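Long-range contacts in glycosyltransferase (Streptomyces halstedii, PDB 3WAD), which belongs to the glycosyltransferases of the GT-B clan, enzymes built from two Rossmann-like domains: residues M5-N10 with P37-A42; A221-H226 with A398-T403. All blocks are in the same frame, centred on the assembly; numbering follows the deposited sequence.

How the interactions relate
Both interactions reach the parallel sheet of the N-terminal Rossmann-like domain, but at different depths and between different elements. Interaction 1 is mostly buried and joins the loops that follow two neighbouring strands, 2-6 and 30-35, within one domain. Interaction 2 is partly buried and lies at one edge of that sheet: past the short edge strand 221-222, the chain meets the turn leading into helix 402-415, which comes back from the C-terminal half. The centres of interactions 1 and 2 are about 24 Å apart. The chemistry differs too: in interaction 1 a methyl group, a carboxylate, an amide and one bridging water make the contact, whereas interaction 2 has a direct, nearly straight backbone hydrogen bond besides its water and apolar contacts.

Interaction 1. Residues M5-N10 with P37-A42; sequences MTVFAN and PDNVQA
Ala9 lays its methyl group against two consecutive residues, Asp38 and Asn39. Its CB comes to 3.3 Å from Asp38 OD1 and to 3.6 Å from Asn39 CB, and the CA atoms of Ala9 and Asn39 are 4.8 Å apart, so backbone and side chain both approach closely. The side chain of Asn39, with CG anti to the backbone N (chi1 -152°), extends alongside the backbone of Phe8 to Asn10; its ND2 lies 3.8 Å from Phe8 O, a contact rather than a bond, and is instead hydrogen-bonded to Ser35 OG. The Asn39 side chain crosses that of Val7 at about a right angle, with Val7 CG1 4.1 Å from Asn39 ND2. Asp38 is also linked to Ala9 by a water that donates to Ala9 O and to Asp38 OD2, each at 2.7 Å. Both carboxylate oxygens are also gripped by backbone N-H groups, OD1 by Leu57 and OD2 by Asn58, which fixes the rotation of the group. Asn10 OD1 caps the following helix through His13 N. Adjacent loops packed at the carboxyl ends of parallel strands 2-6 and 30-35, each leading into a helix, are characteristic of the Rossmann-like N-terminal domain of GT-B proteins.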
# COMPACT_ATOMS: atom_id res chain seq x y z
N MET B 5 5.77 -9.88 -9.17
CA MET B 5 6.38 -10.29 -7.89
C MET B 5 5.72 -11.53 -7.40
O MET B 5 4.49 -11.67 -7.52
CB MET B 5 6.18 -9.21 -6.86
CG MET B 5 6.71 -7.85 -7.41
SD MET B 5 6.66 -6.51 -6.17
CE MET B 5 7.88 -7.05 -4.94
N THR B 6 6.51 -12.49 -6.89
CA THR B 6 5.89 -13.71 -6.49
C THR B 6 6.42 -14.10 -5.08
O THR B 6 7.59 -13.91 -4.79
CB THR B 6 6.00 -14.76 -7.55
OG1 THR B 6 5.30 -15.96 -7.13
CG2 THR B 6 7.49 -15.08 -7.88
N VAL B 7 5.54 -14.60 -4.24
CA VAL B 7 5.94 -15.05 -2.90
C VAL B 7 5.03 -16.23 -2.55
O VAL B 7 3.83 -16.20 -2.89
CB VAL B 7 5.93 -13.87 -1.87
CG1 VAL B 7 4.53 -13.30 -1.76
CG2 VAL B 7 6.37 -14.33 -0.47
N PHE B 8 5.57 -17.29 -1.91
CA PHE B 8 4.72 -18.37 -1.41
C PHE B 8 3.73 -17.82 -0.32
O PHE B 8 3.95 -16.74 0.21
CB PHE B 8 5.51 -19.61 -0.92
CG PHE B 8 6.22 -19.41 0.40
CD1 PHE B 8 5.65 -19.91 1.59
CD2 PHE B 8 7.39 -18.63 0.49
CE1 PHE B 8 6.30 -19.66 2.87
CE2 PHE B 8 8.06 -18.40 1.72
CZ PHE B 8 7.53 -18.93 2.91
N ALA B 9 2.64 -18.56 -0.01
CA ALA B 9 1.60 -18.05 0.90
C ALA B 9 2.04 -18.03 2.35
O ALA B 9 1.90 -19.02 3.13
CB ALA B 9 0.22 -18.81 0.71
N ASN B 10 2.61 -16.89 2.75
CA ASN B 10 3.13 -16.71 4.09
C ASN B 10 3.11 -15.23 4.32
O ASN B 10 3.76 -14.52 3.54
CB ASN B 10 4.61 -17.18 4.20
CG ASN B 10 5.19 -16.93 5.62
OD1 ASN B 10 5.66 -15.84 5.96
ND2 ASN B 10 5.17 -17.95 6.42
N PRO B 37 -3.72 -19.04 -3.39
CA PRO B 37 -5.03 -18.41 -3.09
C PRO B 37 -5.18 -18.02 -1.63
O PRO B 37 -5.76 -16.94 -1.34
CB PRO B 37 -6.04 -19.49 -3.50
CG PRO B 37 -5.33 -20.32 -4.55
CD PRO B 37 -3.85 -20.24 -4.24
N ASP B 38 -4.61 -18.82 -0.72
CA ASP B 38 -4.69 -18.49 0.68
C ASP B 38 -3.89 -17.26 1.09
O ASP B 38 -3.97 -16.84 2.24
CB ASP B 38 -4.37 -19.71 1.63
CG ASP B 38 -3.06 -20.41 1.32
OD1 ASP B 38 -2.61 -20.48 0.15
OD2 ASP B 38 -2.47 -20.93 2.28
N ASN B 39 -3.10 -16.68 0.19
CA ASN B 39 -2.40 -15.45 0.59
C ASN B 39 -3.16 -14.25 0.02
O ASN B 39 -2.76 -13.14 0.25
CB ASN B 39 -0.93 -15.41 0.07
CG ASN B 39 0.00 -14.58 0.95
OD1 ASN B 39 -0.28 -14.31 2.09
ND2 ASN B 39 1.16 -14.22 0.40
N VAL B 40 -4.28 -14.45 -0.67
CA VAL B 40 -4.95 -13.32 -1.30
C VAL B 40 -5.48 -12.29 -0.32
O VAL B 40 -5.32 -11.07 -0.47
CB VAL B 40 -6.03 -13.80 -2.30
CG1 VAL B 40 -7.09 -12.65 -2.60
CG2 VAL B 40 -5.34 -14.33 -3.63
N GLN B 41 -6.06 -12.73 0.77
CA GLN B 41 -6.55 -11.76 1.68
C GLN B 41 -5.43 -10.85 2.23
O GLN B 41 -5.66 -9.60 2.47
CB GLN B 41 -7.26 -12.48 2.86
CG GLN B 41 -7.80 -11.46 3.89
CD GLN B 41 -8.84 -10.58 3.28
OE1 GLN B 41 -9.74 -11.09 2.64
NE2 GLN B 41 -8.71 -9.25 3.43
N ALA B 42 -4.29 -11.45 2.58
CA ALA B 42 -3.14 -10.71 3.07
C ALA B 42 -2.66 -9.70 1.98
O ALA B 42 -2.24 -8.59 2.32
CB ALA B 42 -1.98 -11.64 3.46
O HOH W 1 -0.10 -20.83 3.50

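Interaction 2. Residues A221-H226 with A398-T403; sequences ALSMRH and ALPSLT
Arg225, the centre of an inverse gamma turn just past edge strand 221-222, reaches along the turn that leads into helix 402-415, the chain's return to the N-terminal Rossmann-like domain of this GT-B fold. Its CB lies 3.4 Å from Pro400 O. CG is anti to the backbone N (chi1 -172°), and the chain runs extended until it bends at chi3 (64°), which brings the guanidinium beside Ser401. There Ser401 CA sits over one face, offset toward the rim, while NH2 comes within 3.5 Å of Ser401 CB; NH1 is hydrogen-bonded to Asp397 O. The backbone pins the base of this side chain: Arg225 N donates to Pro400 O at 2.8 Å, nearly straight at 174°, though from above the carbonyl plane. The neighbouring Met224 fills the apolar side, where its CG and SD both touch Leu402 CD1. Leu399 CD1 packs against Met224 O, and the Pro400 ring lies against Ser223, with CG 3.5 Å from Ser223 O. Ser401 OG caps the helix at Glu404 N. Ala27 of the second subunit packs on Arg225. A water joins the two segments, accepting from Arg225 NH2 at 2.6 Å and from Leu402 N at 2.9 Å.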
# COMPACT_ATOMS: atom_id res chain seq x y z
N ALA B 221 25.00 -7.79 -4.67
CA ALA B 221 23.64 -7.76 -4.09
C ALA B 221 23.33 -6.31 -4.07
O ALA B 221 24.19 -5.52 -3.66
CB ALA B 221 23.63 -8.25 -2.63
N LEU B 222 22.12 -5.93 -4.44
CA LEU B 222 21.70 -4.55 -4.26
C LEU B 222 21.35 -4.49 -2.78
O LEU B 222 20.80 -5.46 -2.23
CB LEU B 222 20.44 -4.31 -5.08
CG LEU B 222 20.61 -4.38 -6.61
CD1 LEU B 222 19.22 -4.46 -7.22
CD2 LEU B 222 21.26 -3.06 -6.99
N SER B 223 21.70 -3.39 -2.14
CA SER B 223 21.26 -3.13 -0.81
C SER B 223 20.24 -2.02 -0.83
O SER B 223 20.00 -1.36 -1.88
CB SER B 223 22.44 -2.82 0.10
OG SER B 223 23.06 -1.59 -0.28
N MET B 224 19.61 -1.84 0.32
CA MET B 224 18.39 -1.06 0.42
C MET B 224 18.15 -0.69 1.89
O MET B 224 18.58 -1.39 2.78
CB MET B 224 17.24 -1.83 -0.21
CG MET B 224 15.90 -1.52 0.33
SD MET B 224 14.69 -2.55 -0.43
CE MET B 224 15.11 -4.15 0.27
N ARG B 225 17.63 0.50 2.10
CA ARG B 225 17.14 0.93 3.40
C ARG B 225 15.76 0.24 3.59
O ARG B 225 14.69 0.85 3.42
CB ARG B 225 17.00 2.44 3.40
CG ARG B 225 16.68 3.04 4.79
CD ARG B 225 16.70 4.52 4.78
NE ARG B 225 15.62 5.03 3.89
CZ ARG B 225 15.60 6.22 3.30
NH1 ARG B 225 16.63 7.05 3.45
NH2 ARG B 225 14.57 6.57 2.53
N HIS B 226 15.81 -1.01 4.02
CA HIS B 226 14.65 -1.87 4.14
C HIS B 226 13.58 -1.29 5.02
O HIS B 226 13.80 -0.98 6.17
CB HIS B 226 15.08 -3.27 4.65
CG HIS B 226 13.97 -4.27 4.68
ND1 HIS B 226 13.06 -4.42 3.65
CD2 HIS B 226 13.60 -5.15 5.65
CE1 HIS B 226 12.22 -5.40 3.95
NE2 HIS B 226 12.52 -5.85 5.17
N ALA B 398 21.21 5.96 5.70
CA ALA B 398 22.10 6.32 4.57
C ALA B 398 22.10 5.26 3.52
O ALA B 398 22.74 5.44 2.49
CB ALA B 398 23.56 6.55 5.10
N LEU B 399 21.42 4.12 3.76
CA LEU B 399 21.30 3.14 2.68
C LEU B 399 20.39 3.58 1.52
O LEU B 399 19.60 4.49 1.65
CB LEU B 399 20.84 1.76 3.23
CG LEU B 399 21.80 1.03 4.14
CD1 LEU B 399 21.04 -0.22 4.80
CD2 LEU B 399 22.96 0.55 3.27
N PRO B 400 20.43 2.88 0.38
CA PRO B 400 19.62 3.50 -0.67
C PRO B 400 18.10 3.44 -0.40
O PRO B 400 17.56 2.39 0.02
CB PRO B 400 19.99 2.75 -1.93
CG PRO B 400 21.20 1.89 -1.60
CD PRO B 400 21.31 1.80 -0.10
N SER B 401 17.46 4.58 -0.60
CA SER B 401 16.07 4.79 -0.36
C SER B 401 15.28 3.84 -1.24
O SER B 401 15.82 3.30 -2.21
CB SER B 401 15.72 6.23 -0.73
OG SER B 401 15.54 6.29 -2.12
N LEU B 402 13.99 3.63 -0.97
CA LEU B 402 13.23 2.78 -1.91
C LEU B 402 13.13 3.38 -3.33
O LEU B 402 13.15 2.63 -4.31
CB LEU B 402 11.81 2.42 -1.36
CG LEU B 402 11.61 1.11 -0.55
CD1 LEU B 402 12.88 0.71 0.09
CD2 LEU B 402 10.60 1.41 0.56
N THR B 403 12.95 4.70 -3.44
CA THR B 403 12.95 5.36 -4.75
C THR B 403 14.27 5.10 -5.55
O THR B 403 14.22 4.59 -6.65
CB THR B 403 12.75 6.85 -4.57
OG1 THR B 403 11.55 7.04 -3.81
CG2 THR B 403 12.54 7.51 -5.90
O HOH W 2 12.91 4.82 1.47